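Local coordinates for type IV secretion system protein DotB (Yersinia pseudotuberculosis IP 31758, PDB 6GEF), which is probably an ATPase of the type IVb secretion system, a member of the GspE family of secretion ATPases that is expected to hydrolyse ATP, at residues Asp156-Gly164 with Thr192-Tyr200; Leu265-Phe275 with Arg298-Glu306. All blocks are in the same frame, centred on the assembly; numbering follows the deposited sequence.

Interaction 1 of 2, residues Asp156-Gly164 with Thr192-Tyr200; sequences DPLPLADIG and TTFSSIIRY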
ATOM      1  N   ASP A 156      45.447  -2.705 -12.668  1.00 83.79           N
ATOM      2  CA  ASP A 156      45.749  -1.628 -13.588  1.00 83.00           C
ATOM      3  C   ASP A 156      45.187  -1.960 -14.965  1.00 75.50           C
ATOM      4  O   ASP A 156      45.392  -3.058 -15.452  1.00 74.22           O
ATOM      5  CB  ASP A 156      47.277  -1.423 -13.692  1.00 83.87           C
ATOM      6  CG  ASP A 156      47.792  -0.388 -12.748  1.00 87.16           C
ATOM      7  OD1 ASP A 156      46.970   0.451 -12.248  1.00 88.26           O
ATOM      8  OD2 ASP A 156      49.030  -0.394 -12.492  1.00 87.19           O
ATOM      9  N   PRO A 157      44.487  -1.015 -15.601  1.00 72.28           N
ATOM     10  CA  PRO A 157      44.028  -1.256 -16.966  1.00 73.20           C
ATOM     11  C   PRO A 157      45.162  -1.720 -17.865  1.00 70.74           C
ATOM     12  O   PRO A 157      46.301  -1.280 -17.715  1.00 77.97           O
ATOM     13  CB  PRO A 157      43.477   0.101 -17.398  1.00 72.61           C
ATOM     14  CG  PRO A 157      43.080   0.765 -16.131  1.00 72.03           C
ATOM     15  CD  PRO A 157      44.057   0.301 -15.101  1.00 72.29           C
ATOM     16  N   LEU A 158      44.859  -2.622 -18.792  1.00 70.31           N
ATOM     17  CA  LEU A 158      45.862  -3.147 -19.692  1.00 70.29           C
ATOM     18  C   LEU A 158      46.021  -2.230 -20.892  1.00 69.34           C
ATOM     19  O   LEU A 158      45.055  -1.670 -21.382  1.00 73.85           O
ATOM     20  CB  LEU A 158      45.474  -4.555 -20.173  1.00 70.06           C
ATOM     21  CG  LEU A 158      45.756  -5.699 -19.195  1.00 68.94           C
ATOM     22  CD1 LEU A 158      44.828  -5.669 -18.014  1.00 70.03           C
ATOM     23  CD2 LEU A 158      45.637  -7.019 -19.933  1.00 70.55           C
ATOM     24  N   PRO A 159      47.256  -2.084 -21.397  1.00 71.01           N
ATOM     25  CA  PRO A 159      47.448  -1.409 -22.688  1.00 71.30           C
ATOM     26  C   PRO A 159      46.571  -1.985 -23.788  1.00 70.61           C
ATOM     27  O   PRO A 159      46.078  -3.108 -23.671  1.00 71.84           O
ATOM     28  CB  PRO A 159      48.932  -1.643 -22.978  1.00 72.88           C
ATOM     29  CG  PRO A 159      49.557  -1.839 -21.644  1.00 73.31           C
ATOM     30  CD  PRO A 159      48.535  -2.530 -20.806  1.00 71.53           C
ATOM     31  N   LEU A 160      46.352  -1.218 -24.833  1.00 75.46           N
ATOM     32  CA  LEU A 160      45.463  -1.654 -25.917  1.00 73.98           C
ATOM     33  C   LEU A 160      46.031  -2.873 -26.617  1.00 73.43           C
ATOM     34  O   LEU A 160      45.286  -3.803 -26.950  1.00 73.49           O
ATOM     35  CB  LEU A 160      45.228  -0.505 -26.903  1.00 73.69           C
ATOM     36  CG  LEU A 160      44.728   0.807 -26.320  1.00 71.78           C
ATOM     37  CD1 LEU A 160      44.278   1.758 -27.394  1.00 75.93           C
ATOM     38  CD2 LEU A 160      43.645   0.603 -25.274  1.00 67.71           C
ATOM     39  N   ALA A 161      47.352  -2.880 -26.842  1.00 76.32           N
ATOM     40  CA  ALA A 161      47.987  -4.026 -27.494  1.00 77.14           C
ATOM     41  C   ALA A 161      47.710  -5.316 -26.725  1.00 74.58           C
ATOM     42  O   ALA A 161      47.506  -6.364 -27.331  1.00 75.96           O
ATOM     43  CB  ALA A 161      49.482  -3.776 -27.642  1.00 78.31           C
ATOM     44  N   ASP A 162      47.701  -5.248 -25.409  1.00 73.84           N
ATOM     45  CA  ASP A 162      47.548  -6.448 -24.589  1.00 75.38           C
ATOM     46  C   ASP A 162      46.164  -7.062 -24.749  1.00 73.41           C
ATOM     47  O   ASP A 162      46.030  -8.293 -24.756  1.00 72.05           O
ATOM     48  CB  ASP A 162      47.835  -6.153 -23.110  1.00 75.51           C
ATOM     49  CG  ASP A 162      49.272  -5.689 -22.884  1.00 79.36           C
ATOM     50  OD1 ASP A 162      49.952  -5.289 -23.858  1.00 75.19           O
ATOM     51  OD2 ASP A 162      49.721  -5.727 -21.732  1.00 86.98           O
ATOM     52  N   ILE A 163      45.139  -6.222 -24.886  1.00 72.35           N
ATOM     53  CA  ILE A 163      43.775  -6.736 -25.064  1.00 68.95           C
ATOM     54  C   ILE A 163      43.338  -6.714 -26.540  1.00 68.58           C
ATOM     55  O   ILE A 163      42.226  -7.106 -26.835  1.00 71.12           O
ATOM     56  CB  ILE A 163      42.747  -5.994 -24.169  1.00 68.91           C
ATOM     57  CG1 ILE A 163      42.279  -4.718 -24.823  1.00 71.62           C
ATOM     58  CG2 ILE A 163      43.375  -5.651 -22.819  1.00 69.64           C
ATOM     59  CD1 ILE A 163      41.159  -4.027 -24.113  1.00 70.43           C
ATOM     60  N   GLY A 164      44.188  -6.276 -27.432  1.00 66.99           N
ATOM     61  CA  GLY A 164      43.964  -6.495 -28.854  1.00 68.16           C
ATOM     62  C   GLY A 164      43.228  -5.395 -29.590  1.00 69.71           C
ATOM     63  O   GLY A 164      42.620  -5.659 -30.607  1.00 67.54           O
ATOM     64  N   THR A 192      37.247  -4.577 -19.010  1.00 63.76           N
ATOM     65  CA  THR A 192      38.627  -4.475 -19.422  1.00 64.38           C
ATOM     66  C   THR A 192      38.750  -3.604 -20.663  1.00 61.26           C
ATOM     67  O   THR A 192      39.690  -2.784 -20.782  1.00 57.82           O
ATOM     68  CB  THR A 192      39.237  -5.870 -19.664  1.00 67.47           C
ATOM     69  OG1 THR A 192      38.755  -6.395 -20.880  1.00 72.21           O
ATOM     70  CG2 THR A 192      38.859  -6.793 -18.520  1.00 66.30           C
ATOM     71  N   THR A 193      37.870  -3.786 -21.644  1.00 60.10           N
ATOM     72  CA  THR A 193      37.873  -2.931 -22.818  1.00 60.53           C
ATOM     73  C   THR A 193      37.771  -1.455 -22.421  1.00 63.08           C
ATOM     74  O   THR A 193      38.599  -0.619 -22.847  1.00 65.23           O
ATOM     75  CB  THR A 193      36.764  -3.316 -23.772  1.00 63.48           C
ATOM     76  OG1 THR A 193      37.019  -4.617 -24.306  1.00 64.70           O
ATOM     77  CG2 THR A 193      36.612  -2.299 -24.891  1.00 65.27           C
ATOM     78  N   PHE A 194      36.771  -1.125 -21.612  1.00 60.79           N
ATOM     79  CA  PHE A 194      36.539   0.278 -21.270  1.00 60.21           C
ATOM     80  C   PHE A 194      37.619   0.843 -20.376  1.00 61.48           C
ATOM     81  O   PHE A 194      37.999   1.997 -20.512  1.00 66.90           O
ATOM     82  CB  PHE A 194      35.151   0.445 -20.600  1.00 56.94           C
ATOM     83  CG  PHE A 194      34.050   0.806 -21.563  1.00 51.80           C
ATOM     84  CD1 PHE A 194      34.298   1.545 -22.678  1.00 51.33           C
ATOM     85  CD2 PHE A 194      32.767   0.353 -21.357  1.00 51.22           C
ATOM     86  CE1 PHE A 194      33.292   1.871 -23.559  1.00 52.99           C
ATOM     87  CE2 PHE A 194      31.738   0.657 -22.221  1.00 49.77           C
ATOM     88  CZ  PHE A 194      32.008   1.424 -23.326  1.00 51.70           C
ATOM     89  N   SER A 195      38.157   0.025 -19.481  1.00 64.44           N
ATOM     90  CA  SER A 195      39.281   0.454 -18.649  1.00 64.90           C
ATOM     91  C   SER A 195      40.489   0.751 -19.504  1.00 64.73           C
ATOM     92  O   SER A 195      41.132   1.795 -19.344  1.00 70.47           O
ATOM     93  CB  SER A 195      39.574  -0.609 -17.585  1.00 66.30           C
ATOM     94  OG  SER A 195      39.818  -1.865 -18.181  1.00 70.86           O
ATOM     95  N   SER A 196      40.848  -0.154 -20.399  1.00 62.42           N
ATOM     96  CA  SER A 196      41.955   0.106 -21.330  1.00 63.36           C
ATOM     97  C   SER A 196      41.711   1.392 -22.104  1.00 64.39           C
ATOM     98  O   SER A 196      42.596   2.241 -22.204  1.00 64.67           O
ATOM     99  CB  SER A 196      42.130  -1.084 -22.279  1.00 63.10           C
ATOM    100  OG  SER A 196      42.702  -2.185 -21.598  1.00 62.85           O
ATOM    101  N   ILE A 197      40.511   1.554 -22.648  1.00 63.18           N
ATOM    102  CA  ILE A 197      40.199   2.760 -23.415  1.00 62.08           C
ATOM    103  C   ILE A 197      40.366   4.026 -22.550  1.00 60.06           C
ATOM    104  O   ILE A 197      40.811   5.059 -23.024  1.00 65.68           O
ATOM    105  CB  ILE A 197      38.788   2.683 -24.025  1.00 61.05           C
ATOM    106  CG1 ILE A 197      38.718   1.596 -25.090  1.00 62.40           C
ATOM    107  CG2 ILE A 197      38.391   4.029 -24.611  1.00 59.51           C
ATOM    108  CD1 ILE A 197      37.432   1.575 -25.895  1.00 62.40           C
ATOM    109  N   ILE A 198      40.036   3.922 -21.272  1.00 56.37           N
ATOM    110  CA  ILE A 198      40.118   5.062 -20.379  1.00 57.66           C
ATOM    111  C   ILE A 198      41.589   5.385 -20.028  1.00 60.21           C
ATOM    112  O   ILE A 198      41.958   6.554 -19.938  1.00 61.76           O
ATOM    113  CB  ILE A 198      39.262   4.844 -19.124  1.00 55.08           C
ATOM    114  CG1 ILE A 198      37.784   4.894 -19.480  1.00 54.84           C
ATOM    115  CG2 ILE A 198      39.576   5.875 -18.060  1.00 53.95           C
ATOM    116  CD1 ILE A 198      36.816   4.596 -18.361  1.00 53.25           C
ATOM    117  N   ARG A 199      42.409   4.363 -19.811  1.00 60.62           N
ATOM    118  CA  ARG A 199      43.811   4.575 -19.579  1.00 65.25           C
ATOM    119  C   ARG A 199      44.462   5.200 -20.807  1.00 66.74           C
ATOM    120  O   ARG A 199      45.301   6.122 -20.707  1.00 65.77           O
ATOM    121  CB  ARG A 199      44.505   3.281 -19.172  1.00 66.81           C
ATOM    122  CG  ARG A 199      45.137   2.503 -20.308  1.00 69.59           C
ATOM    123  CD  ARG A 199      46.204   1.580 -19.816  1.00 71.65           C
ATOM    124  NE  ARG A 199      47.453   2.276 -19.473  1.00 74.84           N
ATOM    125  CZ  ARG A 199      48.615   1.659 -19.275  1.00 74.64           C
ATOM    126  NH1 ARG A 199      48.708   0.337 -19.341  1.00 73.93           N
ATOM    127  NH2 ARG A 199      49.700   2.360 -19.022  1.00 75.30           N
ATOM    128  N   TYR A 200      44.170   4.675 -21.996  1.00 67.87           N
ATOM    129  CA  TYR A 200      44.576   5.326 -23.232  1.00 69.36           C
ATOM    130  C   TYR A 200      44.159   6.793 -23.257  1.00 70.72           C
ATOM    131  O   TYR A 200      44.972   7.676 -23.557  1.00 75.46           O
ATOM    132  CB  TYR A 200      43.993   4.587 -24.437  1.00 70.51           C
ATOM    133  CG  TYR A 200      44.299   5.249 -25.763  1.00 72.16           C
ATOM    134  CD1 TYR A 200      45.586   5.207 -26.319  1.00 73.81           C
ATOM    135  CD2 TYR A 200      43.288   5.882 -26.489  1.00 71.94           C
ATOM    136  CE1 TYR A 200      45.857   5.808 -27.515  1.00 78.60           C
ATOM    137  CE2 TYR A 200      43.551   6.514 -27.682  1.00 74.15           C
ATOM    138  CZ  TYR A 200      44.841   6.460 -28.211  1.00 78.77           C
ATOM    139  OH  TYR A 200      45.112   7.026 -29.437  1.00 80.71           O
TER
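P157 and S196 mark the closest CA approach, with their CA atoms 5.0 Å apart; by I163 and T193 the CA separation is 7.4 Å. The incoming chain is extended through P157-P159, P159 then takes the N-cap position, and the short helix 160-163 ends in a Schellman motif with G164 at C-prime and positive phi (92°). Against this lies one flank of helix 187-203.

The P157 ring packs with CB 3.8 Å from R199 CB and against the S195 carbonyl. S196 OG donates to L158 O, although the modelled 2.4 Å is too short to trust at this resolution. I163 reaches the same serine from the short helix: CG1 sits between the backbone N and carbonyl carbon (chi1 84°), and the extended chi2 (173°) then carries CD1 to within 3.6 Å of S196 CB. L160 divides its branches, CD2 against S196 and CD1 over one face of the Y200 ring, 4.1 Å from the centroid. R199 brings NH1 beside the P159 ring and weakly to P157 O, while NH2 forms a salt bridge with OE1 of E203.

Helix 167-172 continues this packing through V170, which meets L160 and Y200, whose OH bonds N171. Other faces of helix 187-203 cover strands 179-183 and 284-288, with F194 stacked on F285. T192 OG1 bonds G189 O in a probable P-loop, consistent with the P-loop NTPase fold.

Interaction 2 of 2, residues Leu265-Phe275 with Arg298-Glu306; sequences LRDKQSIESAF and RRLISRFDE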
ATOM      1  N   LEU A 265      23.294  -0.131 -20.014  1.00 58.16           N
ATOM      2  CA  LEU A 265      21.976   0.411 -20.344  1.00 58.10           C
ATOM      3  C   LEU A 265      20.990  -0.759 -20.398  1.00 56.85           C
ATOM      4  O   LEU A 265      21.026  -1.558 -21.323  1.00 56.76           O
ATOM      5  CB  LEU A 265      22.024   1.115 -21.699  1.00 55.18           C
ATOM      6  CG  LEU A 265      23.191   2.080 -21.920  1.00 54.83           C
ATOM      7  CD1 LEU A 265      23.249   2.576 -23.337  1.00 55.53           C
ATOM      8  CD2 LEU A 265      23.172   3.250 -20.947  1.00 52.68           C
ATOM      9  N   ARG A 266      20.115  -0.850 -19.396  1.00 57.85           N
ATOM     10  CA  ARG A 266      19.268  -2.016 -19.209  1.00 62.48           C
ATOM     11  C   ARG A 266      17.772  -1.659 -19.293  1.00 62.29           C
ATOM     12  O   ARG A 266      17.092  -2.145 -20.190  1.00 60.95           O
ATOM     13  CB  ARG A 266      19.597  -2.722 -17.893  1.00 67.34           C
ATOM     14  CG  ARG A 266      19.980  -1.777 -16.759  1.00 73.97           C
ATOM     15  CD  ARG A 266      19.455  -2.269 -15.408  1.00 79.70           C
ATOM     16  NE  ARG A 266      19.890  -3.659 -15.122  1.00 79.48           N
ATOM     17  CZ  ARG A 266      19.308  -4.747 -15.638  1.00 80.70           C
ATOM     18  NH1 ARG A 266      18.254  -4.620 -16.507  1.00 75.29           N
ATOM     19  NH2 ARG A 266      19.782  -5.934 -15.320  1.00 79.44           N
ATOM     20  N   ASP A 267      17.281  -0.830 -18.366  1.00 63.21           N
ATOM     21  CA  ASP A 267      15.898  -0.411 -18.407  1.00 62.10           C
ATOM     22  C   ASP A 267      15.758   0.939 -19.121  1.00 61.70           C
ATOM     23  O   ASP A 267      16.734   1.573 -19.483  1.00 58.81           O
ATOM     24  CB  ASP A 267      15.333  -0.319 -16.967  1.00 66.09           C
ATOM     25  CG  ASP A 267      15.985   0.743 -16.156  1.00 74.00           C
ATOM     26  OD1 ASP A 267      16.697   1.606 -16.712  1.00 75.19           O
ATOM     27  OD2 ASP A 267      15.692   0.721 -14.937  1.00 85.14           O
ATOM     28  N   LYS A 268      14.515   1.350 -19.284  1.00 62.03           N
ATOM     29  CA  LYS A 268      14.223   2.575 -20.024  1.00 61.42           C
ATOM     30  C   LYS A 268      14.871   3.771 -19.341  1.00 57.52           C
ATOM     31  O   LYS A 268      15.341   4.696 -20.020  1.00 57.59           O
ATOM     32  CB  LYS A 268      12.714   2.757 -20.179  1.00 63.17           C
ATOM     33  CG  LYS A 268      12.337   3.945 -21.022  1.00 66.38           C
ATOM     34  CD  LYS A 268      10.834   4.207 -20.969  1.00 69.83           C
ATOM     35  CE  LYS A 268      10.503   5.635 -21.431  1.00 71.44           C
ATOM     36  NZ  LYS A 268       9.330   6.196 -20.685  1.00 74.71           N
ATOM     37  N   GLN A 269      14.875   3.811 -18.025  1.00 58.31           N
ATOM     38  CA  GLN A 269      15.399   4.968 -17.303  1.00 59.06           C
ATOM     39  C   GLN A 269      16.917   5.066 -17.491  1.00 56.45           C
ATOM     40  O   GLN A 269      17.473   6.169 -17.557  1.00 57.00           O
ATOM     41  CB  GLN A 269      15.024   4.923 -15.822  1.00 60.84           C
ATOM     42  CG  GLN A 269      15.801   5.915 -14.982  1.00 66.30           C
ATOM     43  CD  GLN A 269      15.351   6.054 -13.566  1.00 67.58           C
ATOM     44  OE1 GLN A 269      15.018   7.143 -13.164  1.00 67.41           O
ATOM     45  NE2 GLN A 269      15.351   4.963 -12.811  1.00 69.00           N
ATOM     46  N   SER A 270      17.624   3.946 -17.492  1.00 53.89           N
ATOM     47  CA  SER A 270      19.053   3.964 -17.754  1.00 53.85           C
ATOM     48  C   SER A 270      19.361   4.525 -19.142  1.00 57.92           C
ATOM     49  O   SER A 270      20.242   5.368 -19.323  1.00 55.08           O
ATOM     50  CB  SER A 270      19.650   2.573 -17.588  1.00 51.48           C
ATOM     51  OG  SER A 270      19.134   1.680 -18.533  1.00 49.16           O
ATOM     52  N   ILE A 271      18.649   4.041 -20.156  1.00 63.23           N
ATOM     53  CA  ILE A 271      18.857   4.519 -21.518  1.00 61.40           C
ATOM     54  C   ILE A 271      18.557   6.010 -21.610  1.00 62.85           C
ATOM     55  O   ILE A 271      19.331   6.782 -22.204  1.00 62.26           O
ATOM     56  CB  ILE A 271      18.000   3.724 -22.524  1.00 61.87           C
ATOM     57  CG1 ILE A 271      18.257   2.212 -22.353  1.00 61.78           C
ATOM     58  CG2 ILE A 271      18.272   4.156 -23.942  1.00 61.47           C
ATOM     59  CD1 ILE A 271      17.211   1.355 -23.020  1.00 62.92           C
ATOM     60  N   GLU A 272      17.442   6.443 -21.006  1.00 64.65           N
ATOM     61  CA  GLU A 272      17.072   7.858 -21.057  1.00 67.00           C
ATOM     62  C   GLU A 272      18.105   8.735 -20.337  1.00 62.07           C
ATOM     63  O   GLU A 272      18.446   9.796 -20.832  1.00 62.84           O
ATOM     64  CB  GLU A 272      15.686   8.056 -20.457  1.00 70.39           C
ATOM     65  CG  GLU A 272      14.545   7.704 -21.379  1.00 76.86           C
ATOM     66  CD  GLU A 272      13.174   7.975 -20.709  1.00 86.81           C
ATOM     67  OE1 GLU A 272      13.014   7.814 -19.424  1.00 90.54           O
ATOM     68  OE2 GLU A 272      12.222   8.330 -21.472  1.00 85.33           O
ATOM     69  N   SER A 273      18.614   8.260 -19.221  1.00 63.99           N
ATOM     70  CA  SER A 273      19.645   9.017 -18.494  1.00 61.17           C
ATOM     71  C   SER A 273      20.922   9.077 -19.285  1.00 57.70           C
ATOM     72  O   SER A 273      21.624  10.088 -19.282  1.00 58.15           O
ATOM     73  CB  SER A 273      19.858   8.424 -17.098  1.00 60.11           C
ATOM     74  OG  SER A 273      20.779   9.237 -16.389  1.00 72.02           O
ATOM     75  N   ALA A 274      21.302   8.000 -19.954  1.00 55.31           N
ATOM     76  CA  ALA A 274      22.398   8.064 -20.931  1.00 53.89           C
ATOM     77  C   ALA A 274      22.131   9.137 -21.974  1.00 57.36           C
ATOM     78  O   ALA A 274      23.018   9.893 -22.338  1.00 63.74           O
ATOM     79  CB  ALA A 274      22.593   6.695 -21.578  1.00 55.06           C
ATOM     80  N   PHE A 275      20.903   9.191 -22.493  1.00 60.27           N
ATOM     81  CA  PHE A 275      20.567  10.231 -23.463  1.00 59.36           C
ATOM     82  C   PHE A 275      20.785  11.615 -22.890  1.00 56.12           C
ATOM     83  O   PHE A 275      21.355  12.488 -23.543  1.00 58.12           O
ATOM     84  CB  PHE A 275      19.114  10.039 -23.942  1.00 63.38           C
ATOM     85  CG  PHE A 275      18.934   8.921 -24.909  1.00 62.12           C
ATOM     86  CD1 PHE A 275      20.030   8.413 -25.628  1.00 63.28           C
ATOM     87  CD2 PHE A 275      17.688   8.370 -25.120  1.00 61.04           C
ATOM     88  CE1 PHE A 275      19.869   7.369 -26.520  1.00 63.92           C
ATOM     89  CE2 PHE A 275      17.524   7.309 -26.026  1.00 63.33           C
ATOM     90  CZ  PHE A 275      18.605   6.814 -26.709  1.00 63.61           C
ATOM     91  N   ARG A 298      18.166  -3.457 -31.237  1.00 70.59           N
ATOM     92  CA  ARG A 298      16.923  -4.115 -30.878  1.00 73.38           C
ATOM     93  C   ARG A 298      16.621  -4.014 -29.351  1.00 69.06           C
ATOM     94  O   ARG A 298      15.538  -3.627 -28.966  1.00 67.44           O
ATOM     95  CB  ARG A 298      16.997  -5.609 -31.257  1.00 81.91           C
ATOM     96  CG  ARG A 298      16.719  -5.915 -32.679  1.00 87.58           C
ATOM     97  CD  ARG A 298      15.292  -5.508 -33.034  1.00 91.28           C
ATOM     98  NE  ARG A 298      14.410  -6.600 -33.393  1.00 94.84           N
ATOM     99  CZ  ARG A 298      14.638  -7.473 -34.366  1.00100.96           C
ATOM    100  NH1 ARG A 298      15.811  -7.467 -35.033  1.00100.17           N
ATOM    101  NH2 ARG A 298      13.686  -8.385 -34.657  1.00105.13           N
ATOM    102  N   ARG A 299      17.636  -4.302 -28.535  1.00 63.72           N
ATOM    103  CA  ARG A 299      17.401  -4.437 -27.131  1.00 59.85           C
ATOM    104  C   ARG A 299      17.076  -3.087 -26.510  1.00 59.20           C
ATOM    105  O   ARG A 299      16.144  -2.948 -25.700  1.00 58.14           O
ATOM    106  CB  ARG A 299      18.625  -5.079 -26.443  1.00 58.13           C
ATOM    107  CG  ARG A 299      18.610  -4.999 -24.908  1.00 57.97           C
ATOM    108  CD  ARG A 299      18.767  -6.372 -24.286  1.00 61.00           C
ATOM    109  NE  ARG A 299      18.325  -6.407 -22.917  1.00 66.62           N
ATOM    110  CZ  ARG A 299      19.040  -6.047 -21.858  1.00 70.67           C
ATOM    111  NH1 ARG A 299      20.280  -5.559 -22.025  1.00 75.42           N
ATOM    112  NH2 ARG A 299      18.510  -6.143 -20.637  1.00 69.80           N
ATOM    113  N   LEU A 300      17.875  -2.073 -26.817  1.00 58.49           N
ATOM    114  CA  LEU A 300      17.598  -0.732 -26.312  1.00 58.13           C
ATOM    115  C   LEU A 300      16.255  -0.244 -26.798  1.00 60.36           C
ATOM    116  O   LEU A 300      15.497   0.377 -26.031  1.00 63.10           O
ATOM    117  CB  LEU A 300      18.718   0.228 -26.716  1.00 58.49           C
ATOM    118  CG  LEU A 300      20.123  -0.074 -26.207  1.00 56.80           C
ATOM    119  CD1 LEU A 300      21.063   1.001 -26.697  1.00 59.10           C
ATOM    120  CD2 LEU A 300      20.088  -0.250 -24.693  1.00 55.48           C
ATOM    121  N   ILE A 301      15.928  -0.475 -28.071  1.00 61.70           N
ATOM    122  CA  ILE A 301      14.647  -0.014 -28.604  1.00 61.27           C
ATOM    123  C   ILE A 301      13.480  -0.688 -27.900  1.00 60.97           C
ATOM    124  O   ILE A 301      12.442  -0.065 -27.697  1.00 63.12           O
ATOM    125  CB  ILE A 301      14.614  -0.230 -30.138  1.00 64.22           C
ATOM    126  CG1 ILE A 301      15.433   0.854 -30.843  1.00 64.72           C
ATOM    127  CG2 ILE A 301      13.190  -0.291 -30.676  1.00 68.24           C
ATOM    128  CD1 ILE A 301      15.766   0.485 -32.276  1.00 67.12           C
ATOM    129  N   SER A 302      13.642  -1.964 -27.534  1.00 59.57           N
ATOM    130  CA  SER A 302      12.542  -2.715 -26.945  1.00 58.86           C
ATOM    131  C   SER A 302      12.019  -2.045 -25.664  1.00 58.99           C
ATOM    132  O   SER A 302      10.849  -2.142 -25.353  1.00 59.99           O
ATOM    133  CB  SER A 302      12.958  -4.149 -26.680  1.00 59.29           C
ATOM    134  OG  SER A 302      13.948  -4.217 -25.664  1.00 56.46           O
ATOM    135  N   ARG A 303      12.912  -1.361 -24.950  1.00 61.78           N
ATOM    136  CA  ARG A 303      12.553  -0.838 -23.640  1.00 61.50           C
ATOM    137  C   ARG A 303      11.522   0.270 -23.695  1.00 59.12           C
ATOM    138  O   ARG A 303      10.955   0.628 -22.661  1.00 54.87           O
ATOM    139  CB  ARG A 303      13.816  -0.381 -22.881  1.00 62.20           C
ATOM    140  CG  ARG A 303      14.403  -1.481 -21.992  1.00 61.16           C
ATOM    141  CD  ARG A 303      15.453  -2.271 -22.719  1.00 62.84           C
ATOM    142  NE  ARG A 303      14.911  -3.521 -23.242  1.00 62.48           N
ATOM    143  CZ  ARG A 303      14.801  -4.653 -22.537  1.00 62.44           C
ATOM    144  NH1 ARG A 303      15.153  -4.703 -21.267  1.00 63.32           N
ATOM    145  NH2 ARG A 303      14.306  -5.722 -23.100  1.00 65.30           N
ATOM    146  N   PHE A 304      11.299   0.838 -24.859  1.00 60.97           N
ATOM    147  CA  PHE A 304      10.353   1.945 -25.036  1.00 67.19           C
ATOM    148  C   PHE A 304       9.054   1.427 -25.636  1.00 73.10           C
ATOM    149  O   PHE A 304       9.045   0.589 -26.496  1.00 77.70           O
ATOM    150  CB  PHE A 304      10.950   3.022 -25.947  1.00 65.63           C
ATOM    151  CG  PHE A 304      12.219   3.638 -25.401  1.00 61.58           C
ATOM    152  CD1 PHE A 304      12.177   4.690 -24.516  1.00 61.33           C
ATOM    153  CD2 PHE A 304      13.449   3.145 -25.787  1.00 60.09           C
ATOM    154  CE1 PHE A 304      13.338   5.259 -24.038  1.00 60.42           C
ATOM    155  CE2 PHE A 304      14.608   3.692 -25.298  1.00 59.46           C
ATOM    156  CZ  PHE A 304      14.558   4.752 -24.428  1.00 59.28           C
ATOM    157  N   ASP A 305       7.941   1.927 -25.149  1.00 78.17           N
ATOM    158  CA  ASP A 305       6.641   1.658 -25.755  1.00 82.27           C
ATOM    159  C   ASP A 305       6.555   2.277 -27.140  1.00 83.48           C
ATOM    160  O   ASP A 305       7.291   3.199 -27.480  1.00 77.69           O
ATOM    161  CB  ASP A 305       5.522   2.190 -24.863  1.00 89.71           C
ATOM    162  CG  ASP A 305       4.186   1.574 -25.177  1.00100.87           C
ATOM    163  OD1 ASP A 305       4.007   1.019 -26.305  1.00113.70           O
ATOM    164  OD2 ASP A 305       3.288   1.675 -24.311  1.00103.20           O
ATOM    165  N   GLU A 306       5.642   1.757 -27.950  1.00 88.18           N
ATOM    166  CA  GLU A 306       5.483   2.221 -29.328  1.00 87.95           C
ATOM    167  C   GLU A 306       5.223   3.724 -29.415  1.00 83.77           C
ATOM    168  O   GLU A 306       5.841   4.408 -30.251  1.00 84.07           O
ATOM    169  CB  GLU A 306       4.393   1.469 -30.052  1.00 95.82           C
ATOM    170  CG  GLU A 306       4.626  -0.012 -30.256  1.00101.17           C
ATOM    171  CD  GLU A 306       3.424  -0.735 -30.849  1.00105.47           C
ATOM    172  OE1 GLU A 306       2.486  -0.112 -31.488  1.00106.88           O
ATOM    173  OE2 GLU A 306       3.425  -1.997 -30.657  1.00105.86           O
TER
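The F304 ring lies against K268, I271, E272 and F275 of helix 268-280, met mainly around its rim: I271 CG2 and E272 CG lie at the edge, in the ring plane, together with I301 O of its own segment. I271 CG2 comes within 3.8 Å of F304 CZ. The K268 side chain runs at about a right angle to that of F304; chi1 of -176° turns CG away from the backbone N, and CG and CE both reach F304 CD1. F275 CE2 adds a looser oblique contact to CZ, while one face of the F275 ring carries I271 O. R299 has R266 O over one guanidinium face; R303 has R299 NE over one face, with S302 OG in its plane and R266 O near that plane, at the edge.

Beside F304, I271 CD1 packs on L300 CD2 at 3.7 Å. R303 NH1 gives R266 O a weak hydrogen bond of 3.4 Å. D267 caps the helix, its OD1 accepting from S270 N. Segment 265-275 leads from strand 259-264 into the helix of a beta-alpha-beta unit whose next strand is the parallel neighbour 284-288, consistent with the P-loop NTPase fold.

An apolar core thus borders an arginine cluster, R266 NH1 and R299 NH2 being 4.4 Å apart. Carboxylates probably offset this charge: R299 NE and R303 NH2 form salt bridges with OD1 and OD2 of D315 of the second subunit, tying this side to the subunit interface, while R266 NE pairs with E264 OE2 of the same chain.

Overall arrangement
From the N terminus, the chain first runs through the six-stranded antiparallel sheet, whose last strand, 143-153, leads into 156-164. Interaction 1 then closes a loop of 27 residues holding helix 167-172, strand 179-183 and the probable P-loop. After strands 211-216, 232-237 and 259-264, interaction 2 closes a second loop, of 22 residues, containing strand 284-288. The loops follow in series, neither nesting nor crossing. The centres of interactions 1 and 2 are about 27 Å apart, and the nearest atoms of interactions 1 and 2 about 9 Å apart. Both rest on the seven-stranded mixed sheet, sharing strands 179-183 and 284-288 as neighbours. Interaction 1 ties the connection from the antiparallel sheet to helix 187-203, whereas interaction 2 joins helices 268-280 and 293-302 beside another subunit.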